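PDB 3H1Q: ethanolamine utilization protein EutJ from Carboxydothermus hydrogenoformans Z-2901, which probably serves in ethanolamine utilization as an ATP-binding member of the actin-like ATPase superfamily. Local coordinates for residues His173-Leu178 with Thr191-Phe196; Thr236-Gly241 with His259-Thr264; Val143-Gly148 with Tyr231-Thr236. All coordinates share one frame; numbering follows the deposited sequence.

Contact 1: His173-Leu178 with Thr191-Phe196; sequences HLSLVL and TIKKDF. With ATP (adenosine-5'-triphosphate), chain C.
Lys193 touches Leu174 and Ser175 on its way to the ATP ribose, joining helices 171-182 and 186-194 of this actin-like ATPase fold. The innermost contact is the hydrogen bond from Lys193 NZ to O2' of ATP, 2.7 Å long; ATP O3' lies 3.2 Å from Lys193 NZ. Such a ribose grip from a helix recalls the nucleotide site of Hsp70. CG stands anti to the backbone N (chi1 -178°), and the chain continues extended until it bends at chi4 (-113°), which directs NZ to the sugar. Leu174 crosses this chain at about a right angle, its CD1 3.6 Å from Lys193 CE, while Ser175 presents CB to Lys193 CD at 3.9 Å. Further out, the Ser175 hydroxyl is hydrogen-bonded to Glu190 OE1 and Gly171 O, and Glu190 OE2 is itself bonded to ATP, so the serine probably helps to position this second ATP-binding side chain. Leu174 and Leu178 also pack on helix 199-220, which backs the first helix. Lys194, next in the chain, turns to the base instead: it lays its aliphatic part against adenine, with Lys194 CG 3.6 Å from ATP C5.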
loop_
_atom_site.group_PDB
_atom_site.type_symbol
_atom_site.label_atom_id
_atom_site.label_comp_id
_atom_site.label_asym_id
_atom_site.label_seq_id
_atom_site.Cartn_x
_atom_site.Cartn_y
_atom_site.Cartn_z
ATOM N N HIS A 173 -6.658 0.553 13.858
ATOM C CA HIS A 173 -7.131 1.343 14.961
ATOM C C HIS A 173 -8.489 1.857 14.577
ATOM O O HIS A 173 -9.433 1.649 15.316
ATOM C CB HIS A 173 -6.158 2.472 15.237
ATOM C CG HIS A 173 -4.752 1.997 15.444
ATOM N ND1 HIS A 173 -3.754 2.191 14.509
ATOM C CD2 HIS A 173 -4.189 1.292 16.459
ATOM C CE1 HIS A 173 -2.630 1.646 14.953
ATOM N NE2 HIS A 173 -2.868 1.097 16.132
ATOM N N LEU A 174 -8.601 2.465 13.392
ATOM C CA LEU A 174 -9.908 2.799 12.843
ATOM C C LEU A 174 -10.907 1.663 13.052
ATOM O O LEU A 174 -11.948 1.859 13.688
ATOM C CB LEU A 174 -9.857 3.115 11.345
ATOM C CG LEU A 174 -8.922 4.107 10.662
ATOM C CD1 LEU A 174 -9.212 4.063 9.192
ATOM C CD2 LEU A 174 -9.129 5.487 11.148
ATOM N N SER A 175 -10.605 0.482 12.513
ATOM C CA SER A 175 -11.550 -0.647 12.588
ATOM C C SER A 175 -11.827 -1.035 14.037
ATOM O O SER A 175 -12.962 -1.385 14.383
ATOM C CB SER A 175 -11.030 -1.856 11.812
ATOM O OG SER A 175 -10.467 -1.453 10.573
ATOM N N LEU A 176 -10.773 -0.967 14.854
ATOM C CA LEU A 176 -10.841 -1.172 16.277
ATOM C C LEU A 176 -11.657 -0.063 16.950
ATOM O O LEU A 176 -12.608 -0.360 17.692
ATOM C CB LEU A 176 -9.424 -1.231 16.878
ATOM C CG LEU A 176 -8.646 -2.560 16.795
ATOM C CD1 LEU A 176 -7.175 -2.432 17.208
ATOM C CD2 LEU A 176 -9.326 -3.633 17.617
ATOM N N VAL A 177 -11.293 1.205 16.693
ATOM C CA VAL A 177 -12.010 2.358 17.241
ATOM C C VAL A 177 -13.483 2.247 16.863
ATOM O O VAL A 177 -14.356 2.620 17.629
ATOM C CB VAL A 177 -11.404 3.671 16.767
ATOM N N LEU A 178 -13.761 1.684 15.699
ATOM C CA LEU A 178 -15.125 1.383 15.313
ATOM C C LEU A 178 -15.695 0.187 16.071
ATOM O O LEU A 178 -16.823 0.234 16.549
ATOM C CB LEU A 178 -15.196 1.123 13.816
ATOM C CG LEU A 178 -16.604 0.773 13.354
ATOM C CD1 LEU A 178 -17.445 2.036 13.232
ATOM C CD2 LEU A 178 -16.542 0.017 12.036
ATOM N N THR A 191 -15.510 -5.978 8.061
ATOM C CA THR A 191 -16.484 -6.154 6.993
ATOM C C THR A 191 -17.264 -4.846 6.780
ATOM O O THR A 191 -17.333 -4.379 5.652
ATOM C CB THR A 191 -17.408 -7.324 7.274
ATOM N N ILE A 192 -17.789 -4.228 7.848
ATOM C CA ILE A 192 -18.436 -2.891 7.752
ATOM C C ILE A 192 -17.500 -1.833 7.167
ATOM O O ILE A 192 -17.724 -1.344 6.067
ATOM C CB ILE A 192 -19.013 -2.329 9.116
ATOM C CG1 ILE A 192 -19.946 -3.316 9.846
ATOM C CG2 ILE A 192 -19.715 -0.998 8.893
ATOM C CD1 ILE A 192 -21.024 -3.969 8.981
ATOM N N LYS A 193 -16.454 -1.474 7.892
ATOM C CA LYS A 193 -15.540 -0.461 7.412
ATOM C C LYS A 193 -15.295 -0.562 5.918
ATOM O O LYS A 193 -15.126 0.444 5.243
ATOM C CB LYS A 193 -14.214 -0.573 8.139
ATOM C CG LYS A 193 -13.183 0.457 7.757
ATOM C CD LYS A 193 -11.962 0.265 8.623
ATOM C CE LYS A 193 -10.756 1.009 8.102
ATOM N NZ LYS A 193 -9.693 0.064 7.645
ATOM N N LYS A 194 -15.271 -1.775 5.392
ATOM C CA LYS A 194 -14.824 -1.945 4.014
ATOM C C LYS A 194 -15.919 -1.757 2.959
ATOM O O LYS A 194 -15.654 -1.225 1.864
ATOM C CB LYS A 194 -14.031 -3.255 3.833
ATOM C CG LYS A 194 -12.514 -3.069 4.086
ATOM C CD LYS A 194 -11.694 -4.255 3.666
ATOM C CE LYS A 194 -12.188 -5.521 4.316
ATOM N NZ LYS A 194 -11.509 -6.660 3.696
ATOM N N ASP A 195 -17.130 -2.218 3.305
ATOM C CA ASP A 195 -18.382 -1.905 2.598
ATOM C C ASP A 195 -18.450 -0.395 2.340
ATOM O O ASP A 195 -18.350 0.407 3.279
ATOM C CB ASP A 195 -19.571 -2.348 3.467
ATOM C CG ASP A 195 -20.916 -2.137 2.791
ATOM O OD1 ASP A 195 -21.150 -1.046 2.233
ATOM O OD2 ASP A 195 -21.754 -3.069 2.826
ATOM N N PHE A 196 -18.607 -0.005 1.077
ATOM C CA PHE A 196 -18.663 1.412 0.748
ATOM C C PHE A 196 -19.969 2.106 1.119
ATOM O O PHE A 196 -19.972 3.309 1.367
ATOM C CB PHE A 196 -18.359 1.622 -0.705
ATOM C CG PHE A 196 -16.908 1.725 -0.999
ATOM C CD1 PHE A 196 -16.262 2.949 -0.921
ATOM C CD2 PHE A 196 -16.184 0.603 -1.378
ATOM C CE1 PHE A 196 -14.916 3.056 -1.218
ATOM C CE2 PHE A 196 -14.823 0.699 -1.678
ATOM C CZ PHE A 196 -14.191 1.918 -1.597
HETATM P PG ATP C . 1.265 -1.399 3.213
HETATM O O1G ATP C . 0.531 -1.968 2.008
HETATM O O2G ATP C . 0.879 0.016 3.548
HETATM O O3G ATP C . 2.782 -1.506 3.109
HETATM P PB ATP C . -0.658 -2.994 4.466
HETATM O O1B ATP C . -1.034 -3.602 5.773
HETATM O O2B ATP C . -0.725 -3.908 3.273
HETATM O O3B ATP C . 0.747 -2.220 4.505
HETATM P PA ATP C . -2.578 -1.255 3.036
HETATM O O1A ATP C . -2.757 -2.359 2.035
HETATM O O2A ATP C . -1.958 0.038 2.573
HETATM O O3A ATP C . -1.652 -1.730 4.280
HETATM O "O5'" ATP C . -3.959 -1.003 3.810
HETATM C "C5'" ATP C . -4.673 -1.977 4.551
HETATM C "C4'" ATP C . -5.752 -1.178 5.250
HETATM O "O4'" ATP C . -6.548 -0.508 4.267
HETATM C "C3'" ATP C . -6.698 -2.072 6.016
HETATM O "O3'" ATP C . -6.947 -1.549 7.325
HETATM C "C2'" ATP C . -8.001 -1.994 5.267
HETATM O "O2'" ATP C . -9.114 -2.075 6.149
HETATM C "C1'" ATP C . -7.937 -0.657 4.550
HETATM N N9 ATP C . -8.939 -0.764 3.435
HETATM C C8 ATP C . -8.923 -1.594 2.369
HETATM N N7 ATP C . -10.050 -1.471 1.614
HETATM C C5 ATP C . -10.837 -0.551 2.199
HETATM C C6 ATP C . -12.162 0.076 1.936
HETATM N N6 ATP C . -12.907 -0.258 0.857
HETATM N N1 ATP C . -12.613 1.009 2.815
HETATM C C2 ATP C . -11.917 1.385 3.903
HETATM N N3 ATP C . -10.704 0.870 4.197
HETATM C C4 ATP C . -10.113 -0.091 3.405
#

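Contact 2: Thr236-Gly241 with His259-Thr264. With ATP (adenosine-5'-triphosphate), chain C.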
loop_
_atom_site.group_PDB
_atom_site.type_symbol
_atom_site.label_atom_id
_atom_site.label_comp_id
_atom_site.label_asym_id
_atom_site.label_seq_id
_atom_site.Cartn_x
_atom_site.Cartn_y
_atom_site.Cartn_z
ATOM N N THR A 236 -5.869 2.642 3.847
ATOM C CA THR A 236 -6.688 3.318 4.852
ATOM C C THR A 236 -7.437 4.487 4.227
ATOM O O THR A 236 -8.554 4.790 4.641
ATOM C CB THR A 236 -5.883 3.850 6.062
ATOM O OG1 THR A 236 -4.691 3.078 6.248
ATOM C CG2 THR A 236 -6.738 3.809 7.323
ATOM N N ALA A 237 -6.811 5.119 3.230
ATOM C CA ALA A 237 -7.389 6.231 2.487
ATOM C C ALA A 237 -8.508 5.811 1.513
ATOM O O ALA A 237 -8.891 6.571 0.643
ATOM C CB ALA A 237 -6.291 6.985 1.752
ATOM N N TYR A 238 -9.029 4.599 1.653
ATOM C CA TYR A 238 -10.161 4.139 0.859
ATOM C C TYR A 238 -11.475 4.640 1.452
ATOM O O TYR A 238 -12.559 4.304 0.982
ATOM C CB TYR A 238 -10.194 2.610 0.854
ATOM C CG TYR A 238 -9.816 1.940 -0.448
ATOM C CD1 TYR A 238 -10.335 2.380 -1.668
ATOM C CD2 TYR A 238 -8.971 0.830 -0.453
ATOM C CE1 TYR A 238 -9.993 1.742 -2.867
ATOM C CE2 TYR A 238 -8.619 0.189 -1.644
ATOM C CZ TYR A 238 -9.137 0.641 -2.840
ATOM O OH TYR A 238 -8.794 -0.001 -4.004
ATOM N N LEU A 239 -11.388 5.411 2.526
ATOM C CA LEU A 239 -12.593 5.931 3.160
ATOM C C LEU A 239 -13.024 7.141 2.346
ATOM O O LEU A 239 -12.240 8.074 2.158
ATOM C CB LEU A 239 -12.322 6.292 4.627
ATOM C CG LEU A 239 -13.504 6.013 5.558
ATOM C CD1 LEU A 239 -13.980 4.562 5.440
ATOM C CD2 LEU A 239 -13.158 6.319 6.990
ATOM N N THR A 240 -14.233 7.110 1.803
ATOM C CA THR A 240 -14.680 8.272 1.033
ATOM C C THR A 240 -14.743 9.491 1.949
ATOM O O THR A 240 -15.235 9.424 3.097
ATOM C CB THR A 240 -15.997 8.066 0.254
ATOM O OG1 THR A 240 -16.810 7.105 0.929
ATOM C CG2 THR A 240 -15.692 7.546 -1.127
ATOM N N GLY A 241 -14.180 10.583 1.439
ATOM C CA GLY A 241 -14.103 11.815 2.185
ATOM C C GLY A 241 -12.921 11.834 3.117
ATOM O O GLY A 241 -12.587 12.893 3.664
ATOM N N HIS A 259 -6.988 4.455 -6.355
ATOM C CA HIS A 259 -7.029 3.189 -5.596
ATOM C C HIS A 259 -5.898 3.166 -4.577
ATOM O O HIS A 259 -4.878 2.514 -4.785
ATOM C CB HIS A 259 -6.999 1.959 -6.506
ATOM C CG HIS A 259 -8.323 1.593 -7.091
ATOM N ND1 HIS A 259 -9.331 1.023 -6.346
ATOM C CD2 HIS A 259 -8.788 1.660 -8.360
ATOM C CE1 HIS A 259 -10.376 0.788 -7.120
ATOM N NE2 HIS A 259 -10.069 1.156 -8.348
ATOM N N PRO A 260 -6.084 3.881 -3.465
ATOM C CA PRO A 260 -4.929 4.194 -2.621
ATOM C C PRO A 260 -4.059 2.954 -2.288
ATOM O O PRO A 260 -2.835 2.986 -2.549
ATOM C CB PRO A 260 -5.554 4.871 -1.384
ATOM C CG PRO A 260 -6.999 4.521 -1.433
ATOM C CD PRO A 260 -7.357 4.301 -2.861
ATOM N N LEU A 261 -4.703 1.877 -1.810
ATOM C CA LEU A 261 -4.055 0.592 -1.472
ATOM C C LEU A 261 -3.053 0.055 -2.478
ATOM O O LEU A 261 -2.160 -0.696 -2.101
ATOM C CB LEU A 261 -5.105 -0.492 -1.240
ATOM C CG LEU A 261 -4.735 -1.814 -0.540
ATOM C CD1 LEU A 261 -5.955 -2.372 0.192
ATOM C CD2 LEU A 261 -4.090 -2.898 -1.459
ATOM N N LEU A 262 -3.197 0.433 -3.738
ATOM C CA LEU A 262 -2.410 -0.129 -4.810
ATOM C C LEU A 262 -1.161 0.655 -5.162
ATOM O O LEU A 262 -0.326 0.219 -5.980
ATOM C CB LEU A 262 -3.288 -0.293 -6.044
ATOM C CG LEU A 262 -4.254 -1.449 -5.851
ATOM C CD1 LEU A 262 -5.304 -1.468 -6.950
ATOM C CD2 LEU A 262 -3.433 -2.742 -5.819
ATOM N N VAL A 263 -1.005 1.819 -4.563
ATOM C CA VAL A 263 0.047 2.686 -5.113
ATOM C C VAL A 263 1.435 2.092 -4.889
ATOM O O VAL A 263 2.205 2.009 -5.843
ATOM C CB VAL A 263 -0.053 4.197 -4.679
ATOM C CG1 VAL A 263 1.050 5.031 -5.334
ATOM C CG2 VAL A 263 -1.431 4.747 -5.023
ATOM N N THR A 264 1.728 1.656 -3.658
ATOM C CA THR A 264 3.055 1.130 -3.341
ATOM C C THR A 264 3.285 -0.157 -4.106
ATOM O O THR A 264 4.294 -0.272 -4.807
ATOM C CB THR A 264 3.294 0.897 -1.811
ATOM O OG1 THR A 264 2.960 2.086 -1.081
ATOM C CG2 THR A 264 4.768 0.549 -1.531
HETATM P PG ATP C . 1.265 -1.399 3.213
HETATM O O1G ATP C . 0.531 -1.968 2.008
HETATM O O2G ATP C . 0.879 0.016 3.548
HETATM O O3G ATP C . 2.782 -1.506 3.109
HETATM P PB ATP C . -0.658 -2.994 4.466
HETATM O O1B ATP C . -1.034 -3.602 5.773
HETATM O O2B ATP C . -0.725 -3.908 3.273
HETATM O O3B ATP C . 0.747 -2.220 4.505
HETATM P PA ATP C . -2.578 -1.255 3.036
HETATM O O1A ATP C . -2.757 -2.359 2.035
HETATM O O2A ATP C . -1.958 0.038 2.573
HETATM O O3A ATP C . -1.652 -1.730 4.280
HETATM O "O5'" ATP C . -3.959 -1.003 3.810
HETATM C "C5'" ATP C . -4.673 -1.977 4.551
HETATM C "C4'" ATP C . -5.752 -1.178 5.250
HETATM O "O4'" ATP C . -6.548 -0.508 4.267
HETATM C "C3'" ATP C . -6.698 -2.072 6.016
HETATM O "O3'" ATP C . -6.947 -1.549 7.325
HETATM C "C2'" ATP C . -8.001 -1.994 5.267
HETATM O "O2'" ATP C . -9.114 -2.075 6.149
HETATM C "C1'" ATP C . -7.937 -0.657 4.550
HETATM N N9 ATP C . -8.939 -0.764 3.435
HETATM C C8 ATP C . -8.923 -1.594 2.369
HETATM N N7 ATP C . -10.050 -1.471 1.614
HETATM C C5 ATP C . -10.837 -0.551 2.199
HETATM C C6 ATP C . -12.162 0.076 1.936
HETATM N N6 ATP C . -12.907 -0.258 0.857
HETATM N N1 ATP C . -12.613 1.009 2.815
HETATM C C2 ATP C . -11.917 1.385 3.903
HETATM N N3 ATP C . -10.704 0.870 4.197
HETATM C C4 ATP C . -10.113 -0.091 3.405
#
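Ala237 and Pro260 bring the two segments together, their CA atoms 6.0 Å apart, where the loop after strand 230-233 meets the turn leading into helix 263-269. Both line the nucleotide site of the actin-like ATPase fold. Residues 260-262 already have helical backbone angles, and Val263 N is bonded to Pro260 O at 3.0 Å. Against this turn, the small Ala237 admits the proline closely: Ala237 CB lies 3.9 Å from Pro260 CB.

Tyr238 makes the largest contribution. Pro260 CD sits over one face of its ring, offset toward the rim, in a CH-pi contact 3.9 Å from the Tyr238 centroid and 21° off the normal. At the far end, Tyr238 OH and His259 ND1 share a hydrogen bond of 2.6 Å, in which either may be the donor. Each group reaches the other in the plane of its ring; the two rings meet rim to rim with their planes turned by 75°, and neither covers the other. His259 is backed in turn by Asn11 and Asn14 of helix 3-18. Leu261 CB approaches the ring obliquely, 3.6 Å from Tyr238 CE2. The base is also close, with Tyr238 CD2 3.3 Å from ATP N7. An alanine at Tyr238 would probably leave His259 ND1 without its hydroxyl mate and open a gap between Pro260 and the adenine, although CB would still touch the base. Leu261 extends the pocket lining toward the phosphates: its CG, anti to the backbone N (chi1 -165°), comes 3.3 Å from ATP O1A.

Contact 3: Val143-Gly148 with Tyr231-Thr236; sequences VVDIGG and YVVGGT. With ATP (adenosine-5'-triphosphate), chain C.
Ile146 N donates to Val233 O in a bond of 2.9 Å that is almost straight, 177° at the hydrogen. Val144 N bonds to Tyr231 O, also at 2.9 Å; the return bond, Val233 N to Val144 O, is longer at 3.2 Å. Strands 141-146 and 230-233 are thus parallel neighbours in the mixed sheet, with Val232 in turn bonded through its backbone to Gln255. The strand ends and the glycines after them, DIGG and GGT, correspond to the phosphate 2 and adenosine motifs of the actin-like ATPases. Gly235 N reaches ATP O2A at 2.9 Å. Even a CB on Gly234 would collide with Ile146 O and Asp145 OD1. On one face, Val233 CG2 packs 3.8 Å from Asp145 CA, and Asp145 OD2 is bonded to Thr264 OG1. The other face holds Val144 and Val232. Ile146 CG1 is anti to the carbonyl carbon (chi1 -55°), and the branch it begins ends with CD1 4.0 Å from Val232 CG1, both residues being covered by Phe242 and Phe246 of helix 242-250.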
loop_
_atom_site.group_PDB
_atom_site.type_symbol
_atom_site.label_atom_id
_atom_site.label_comp_id
_atom_site.label_asym_id
_atom_site.label_seq_id
_atom_site.Cartn_x
_atom_site.Cartn_y
_atom_site.Cartn_z
ATOM N N VAL A 143 5.034 11.982 1.192
ATOM C CA VAL A 143 4.237 10.783 1.011
ATOM C C VAL A 143 3.819 10.218 2.348
ATOM O O VAL A 143 4.608 10.071 3.250
ATOM C CB VAL A 143 4.965 9.703 0.173
ATOM C CG1 VAL A 143 4.033 8.507 -0.071
ATOM C CG2 VAL A 143 5.472 10.274 -1.157
ATOM N N VAL A 144 2.557 9.891 2.463
ATOM C CA VAL A 144 2.032 9.454 3.715
ATOM C C VAL A 144 1.349 8.118 3.432
ATOM O O VAL A 144 0.146 8.039 3.151
ATOM C CB VAL A 144 1.062 10.524 4.294
ATOM C CG1 VAL A 144 0.453 10.064 5.604
ATOM C CG2 VAL A 144 1.783 11.851 4.471
ATOM N N ASP A 145 2.139 7.057 3.463
ATOM C CA ASP A 145 1.614 5.728 3.256
ATOM C C ASP A 145 0.859 5.377 4.517
ATOM O O ASP A 145 1.456 5.176 5.553
ATOM C CB ASP A 145 2.770 4.756 3.025
ATOM C CG ASP A 145 2.328 3.424 2.402
ATOM O OD1 ASP A 145 1.144 3.022 2.568
ATOM O OD2 ASP A 145 3.184 2.769 1.747
ATOM N N ILE A 146 -0.455 5.341 4.465
ATOM C CA ILE A 146 -1.178 4.992 5.670
ATOM C C ILE A 146 -1.596 3.550 5.521
ATOM O O ILE A 146 -2.696 3.289 5.034
ATOM C CB ILE A 146 -2.414 5.916 5.922
ATOM C CG1 ILE A 146 -1.993 7.399 5.954
ATOM C CG2 ILE A 146 -3.165 5.492 7.193
ATOM C CD1 ILE A 146 -3.016 8.337 6.508
ATOM N N GLY A 147 -0.715 2.621 5.917
ATOM C CA GLY A 147 -0.987 1.180 5.864
ATOM C C GLY A 147 -2.075 0.731 6.818
ATOM O O GLY A 147 -2.847 1.534 7.290
ATOM N N GLY A 148 -2.149 -0.555 7.114
ATOM C CA GLY A 148 -3.188 -1.065 8.005
ATOM C C GLY A 148 -2.764 -1.029 9.465
ATOM O O GLY A 148 -3.590 -0.788 10.370
ATOM N N TYR A 231 0.792 13.699 -0.427
ATOM C CA TYR A 231 0.137 12.616 -1.105
ATOM C C TYR A 231 -0.201 11.581 -0.097
ATOM O O TYR A 231 0.664 11.073 0.573
ATOM C CB TYR A 231 1.086 12.056 -2.129
ATOM C CG TYR A 231 1.445 13.051 -3.199
ATOM C CD1 TYR A 231 0.746 13.085 -4.404
ATOM C CD2 TYR A 231 2.488 13.957 -3.021
ATOM C CE1 TYR A 231 1.076 13.986 -5.417
ATOM C CE2 TYR A 231 2.829 14.875 -4.042
ATOM C CZ TYR A 231 2.112 14.875 -5.235
ATOM O OH TYR A 231 2.422 15.767 -6.240
ATOM N N VAL A 232 -1.466 11.280 0.044
ATOM C CA VAL A 232 -1.838 10.298 1.008
ATOM C C VAL A 232 -2.234 9.036 0.268
ATOM O O VAL A 232 -3.239 9.014 -0.426
ATOM C CB VAL A 232 -2.963 10.807 1.880
ATOM C CG1 VAL A 232 -3.511 9.697 2.743
ATOM C CG2 VAL A 232 -2.458 11.956 2.738
ATOM N N VAL A 233 -1.427 7.987 0.400
ATOM C CA VAL A 233 -1.695 6.722 -0.261
ATOM C C VAL A 233 -1.896 5.659 0.800
ATOM O O VAL A 233 -1.780 5.970 1.977
ATOM C CB VAL A 233 -0.547 6.322 -1.187
ATOM C CG1 VAL A 233 -0.283 7.417 -2.196
ATOM C CG2 VAL A 233 0.689 6.028 -0.391
ATOM N N GLY A 234 -2.190 4.418 0.388
ATOM C CA GLY A 234 -2.370 3.289 1.309
ATOM C C GLY A 234 -3.830 2.981 1.492
ATOM O O GLY A 234 -4.661 3.871 1.426
ATOM N N GLY A 235 -4.155 1.728 1.758
ATOM C CA GLY A 235 -5.546 1.293 1.847
ATOM C C GLY A 235 -6.455 1.973 2.856
ATOM O O GLY A 235 -7.689 1.870 2.757
ATOM N N THR A 236 -5.869 2.642 3.847
ATOM C CA THR A 236 -6.688 3.318 4.852
ATOM C C THR A 236 -7.437 4.487 4.227
ATOM O O THR A 236 -8.554 4.790 4.641
ATOM C CB THR A 236 -5.883 3.850 6.062
ATOM O OG1 THR A 236 -4.691 3.078 6.248
ATOM C CG2 THR A 236 -6.738 3.809 7.323
HETATM P PG ATP C . 1.265 -1.399 3.213
HETATM O O1G ATP C . 0.531 -1.968 2.008
HETATM O O2G ATP C . 0.879 0.016 3.548
HETATM O O3G ATP C . 2.782 -1.506 3.109
HETATM P PB ATP C . -0.658 -2.994 4.466
HETATM O O1B ATP C . -1.034 -3.602 5.773
HETATM O O2B ATP C . -0.725 -3.908 3.273
HETATM O O3B ATP C . 0.747 -2.220 4.505
HETATM P PA ATP C . -2.578 -1.255 3.036
HETATM O O1A ATP C . -2.757 -2.359 2.035
HETATM O O2A ATP C . -1.958 0.038 2.573
HETATM O O3A ATP C . -1.652 -1.730 4.280
HETATM O "O5'" ATP C . -3.959 -1.003 3.810
HETATM C "C5'" ATP C . -4.673 -1.977 4.551
HETATM C "C4'" ATP C . -5.752 -1.178 5.250
HETATM O "O4'" ATP C . -6.548 -0.508 4.267
HETATM C "C3'" ATP C . -6.698 -2.072 6.016
HETATM O "O3'" ATP C . -6.947 -1.549 7.325
HETATM C "C2'" ATP C . -8.001 -1.994 5.267
HETATM O "O2'" ATP C . -9.114 -2.075 6.149
HETATM C "C1'" ATP C . -7.937 -0.657 4.550
HETATM N N9 ATP C . -8.939 -0.764 3.435
HETATM C C8 ATP C . -8.923 -1.594 2.369
HETATM N N7 ATP C . -10.050 -1.471 1.614
HETATM C C5 ATP C . -10.837 -0.551 2.199
HETATM C C6 ATP C . -12.162 0.076 1.936
HETATM N N6 ATP C . -12.907 -0.258 0.857
HETATM N N1 ATP C . -12.613 1.009 2.815
HETATM C C2 ATP C . -11.917 1.385 3.903
HETATM N N3 ATP C . -10.704 0.870 4.197
HETATM C C4 ATP C . -10.113 -0.091 3.405
#

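The three contacts illustrate how one nucleotide can be held by segments far apart in sequence. Contact 3 pairs two strands and the glycine-rich loops that follow them, and the chain between its strands includes the helices of contact 1, whose centre lies about 16 Å from its own. Contact 2 follows directly, sharing Thr236 with contact 3 at a centre-to-centre distance of about 7 Å, and Leu261 CB packs 3.6 Å from Gly235 CA. Contacts 1 and 2, about 14 Å apart between centres, meet where Phe196 packs against Tyr238. Around ATP, contact 1 serves ribose and base, contact 2 lines base and alpha-phosphate, and contact 3 reaches the phosphates.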